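PDB 3ZUC: cellulosomal scaffoldin from Acetivibrio cellulolyticus, which binds crystalline cellulose through its family 3b carbohydrate-binding module, the part described here, as a component of the cellulosome. Local coordinates for residues H44-V49 against T81-Y86. Numbering follows the deposited sequence.
With CA (calcium ion), chain B; EDO (1,2-ethanediol), chain C.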
loop_
_atom_site.group_PDB
_atom_site.type_symbol
_atom_site.label_atom_id
_atom_site.label_comp_id
_atom_site.label_asym_id
_atom_site.label_seq_id
_atom_site.Cartn_x
_atom_site.Cartn_y
_atom_site.Cartn_z
ATOM N N HIS A 44 -0.570 -3.523 -2.463
ATOM C CA HIS A 44 0.086 -4.393 -1.488
ATOM C C HIS A 44 1.356 -3.766 -0.908
ATOM O O HIS A 44 2.163 -3.170 -1.632
ATOM C CB HIS A 44 0.524 -5.737 -2.086
ATOM C CG HIS A 44 -0.589 -6.646 -2.459
ATOM N ND1 HIS A 44 -0.363 -7.863 -3.066
ATOM C CD2 HIS A 44 -1.922 -6.536 -2.303
ATOM C CE1 HIS A 44 -1.522 -8.464 -3.282
ATOM N NE2 HIS A 44 -2.486 -7.678 -2.827
ATOM N N TYR A 45 1.521 -3.994 0.385
ATOM C CA TYR A 45 2.742 -3.675 1.130
ATOM C C TYR A 45 3.217 -4.969 1.799
ATOM O O TYR A 45 2.479 -5.545 2.607
ATOM C CB TYR A 45 2.479 -2.593 2.168
ATOM C CG TYR A 45 3.714 -2.129 2.902
ATOM C CD1 TYR A 45 4.157 -2.772 4.051
ATOM C CD2 TYR A 45 4.465 -1.057 2.425
ATOM C CE1 TYR A 45 5.307 -2.356 4.710
ATOM C CE2 TYR A 45 5.614 -0.637 3.068
ATOM C CZ TYR A 45 6.030 -1.280 4.217
ATOM O OH TYR A 45 7.165 -0.799 4.839
ATOM N N TYR A 46 4.419 -5.420 1.457
ATOM C CA TYR A 46 4.970 -6.704 1.884
ATOM C C TYR A 46 5.964 -6.533 3.027
ATOM O O TYR A 46 6.811 -5.631 3.007
ATOM C CB TYR A 46 5.702 -7.354 0.701
ATOM C CG TYR A 46 4.812 -7.682 -0.468
ATOM C CD1 TYR A 46 4.116 -8.883 -0.503
ATOM C CD2 TYR A 46 4.639 -6.802 -1.527
ATOM C CE1 TYR A 46 3.282 -9.217 -1.544
ATOM C CE2 TYR A 46 3.806 -7.123 -2.581
ATOM C CZ TYR A 46 3.121 -8.326 -2.596
ATOM O OH TYR A 46 2.309 -8.629 -3.672
ATOM N N PHE A 47 5.885 -7.426 4.008
ATOM C CA PHE A 47 6.697 -7.283 5.195
ATOM C C PHE A 47 6.859 -8.624 5.903
ATOM O O PHE A 47 6.166 -9.598 5.597
ATOM C CB PHE A 47 6.077 -6.217 6.137
ATOM C CG PHE A 47 4.708 -6.568 6.672
ATOM C CD1 PHE A 47 3.558 -6.378 5.909
ATOM C CD2 PHE A 47 4.551 -7.061 7.967
ATOM C CE1 PHE A 47 2.305 -6.687 6.415
ATOM C CE2 PHE A 47 3.307 -7.360 8.473
ATOM C CZ PHE A 47 2.173 -7.170 7.702
ATOM N N THR A 48 7.774 -8.652 6.870
ATOM C CA THR A 48 7.853 -9.744 7.830
ATOM C C THR A 48 7.262 -9.257 9.150
ATOM O O THR A 48 7.639 -8.190 9.652
ATOM C CB THR A 48 9.262 -10.287 8.044
ATOM O OG1 THR A 48 10.067 -9.258 8.607
ATOM C CG2 THR A 48 9.872 -10.774 6.743
ATOM N N VAL A 49 6.307 -10.004 9.686
ATOM C CA VAL A 49 5.521 -9.536 10.815
ATOM C C VAL A 49 6.287 -9.454 12.136
ATOM O O VAL A 49 5.909 -8.662 12.992
ATOM C CB VAL A 49 4.227 -10.392 10.936
ATOM C CG1 VAL A 49 4.519 -11.820 11.377
ATOM C CG2 VAL A 49 3.184 -9.748 11.826
ATOM N N THR A 81 12.035 -13.986 1.130
ATOM C CA THR A 81 12.870 -12.945 1.678
ATOM C C THR A 81 12.088 -11.654 1.830
ATOM O O THR A 81 11.486 -11.160 0.878
ATOM C CB THR A 81 14.069 -12.708 0.757
ATOM O OG1 THR A 81 14.722 -13.959 0.526
ATOM C CG2 THR A 81 15.034 -11.701 1.355
ATOM N N GLY A 82 12.075 -11.138 3.047
ATOM C CA GLY A 82 11.433 -9.882 3.320
ATOM C C GLY A 82 9.928 -9.899 3.367
ATOM O O GLY A 82 9.322 -8.833 3.562
ATOM N N ALA A 83 9.305 -11.057 3.184
ATOM C CA ALA A 83 7.855 -11.079 3.056
ATOM C C ALA A 83 7.267 -12.382 3.585
ATOM O O ALA A 83 7.308 -13.419 2.916
ATOM C CB ALA A 83 7.459 -10.886 1.586
ATOM N N ASP A 84 6.681 -12.316 4.781
ATOM C CA ASP A 84 5.827 -13.384 5.265
ATOM C C ASP A 84 4.354 -12.986 5.298
ATOM O O ASP A 84 3.511 -13.870 5.456
ATOM C CB ASP A 84 6.313 -14.040 6.559
ATOM C CG ASP A 84 6.424 -13.107 7.731
ATOM O OD1 ASP A 84 5.661 -12.137 7.840
ATOM O OD2 ASP A 84 7.365 -13.328 8.532
ATOM N N GLN A 85 4.040 -11.708 5.066
ATOM C CA GLN A 85 2.672 -11.213 4.998
ATOM C C GLN A 85 2.607 -10.055 4.037
ATOM O O GLN A 85 3.626 -9.447 3.700
ATOM C CB GLN A 85 2.154 -10.730 6.369
ATOM C CG GLN A 85 2.164 -11.811 7.423
ATOM C CD GLN A 85 1.299 -11.505 8.617
ATOM O OE1 GLN A 85 0.452 -10.602 8.592
ATOM N NE2 GLN A 85 1.444 -12.312 9.653
ATOM N N TYR A 86 1.391 -9.710 3.628
ATOM C CA TYR A 86 1.150 -8.431 2.999
ATOM C C TYR A 86 -0.122 -7.799 3.522
ATOM O O TYR A 86 -1.091 -8.469 3.870
ATOM C CB TYR A 86 1.134 -8.516 1.467
ATOM C CG TYR A 86 0.127 -9.447 0.828
ATOM C CD1 TYR A 86 0.455 -10.766 0.588
ATOM C CD2 TYR A 86 -1.114 -9.005 0.389
ATOM C CE1 TYR A 86 -0.418 -11.626 -0.091
ATOM C CE2 TYR A 86 -1.999 -9.863 -0.271
ATOM C CZ TYR A 86 -1.641 -11.170 -0.510
ATOM O OH TYR A 86 -2.501 -12.021 -1.195
HETATM CA CA CA B . 9.880 -7.112 9.636
HETATM C C1 EDO C . 0.123 -12.157 -4.199
HETATM O O1 EDO C . -0.379 -10.959 -4.784
HETATM C C2 EDO C . 1.312 -11.845 -3.314
HETATM O O2 EDO C . 2.346 -11.212 -4.078
HETATM O O HOH W 1 8.109 -5.465 10.139
#
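Tyr86 CG lies between its backbone N and carbonyl carbon (chi1 58°), and His44 CG is anti to its carbonyl carbon (chi1 -69°); the side chains run side by side, pointing the same way. The rings stack face to face, centroids 4.2 Å apart with planes 29° apart, Tyr86 CE2 sitting over the imidazole toward its rim. Histidine suits this place because its flat face stacks while its edge bonds: ND1 donates in the ring plane to Tyr46 OH at 2.8 Å, and NE2 is hydrogen-bonded to Glu88, so both nitrogens are engaged and the ring's rotation is fixed. Across the antiparallel strands, Phe47 N donates to Gln85 O at 3.0 Å. Beside it lies a classic beta bulge: Asp84 and Gln85 both face Phe47, whose O accepts from Gln85 N and, at 2.9 Å, from Asp84 N. Gln85 lays CB over the Phe47 ring as a CH-pi contact, while its amide reaches past Val49 to Asp52. The short Asp84 carboxylate brings an acceptor to Val49 N, using the syn lone pair of OD1 at 2.9 Å. Thr48, just before, binds calcium through O and OG1, placing this carboxylate in the second shell, where it probably limits movement of the chain beside the metal and may add to the negative field there.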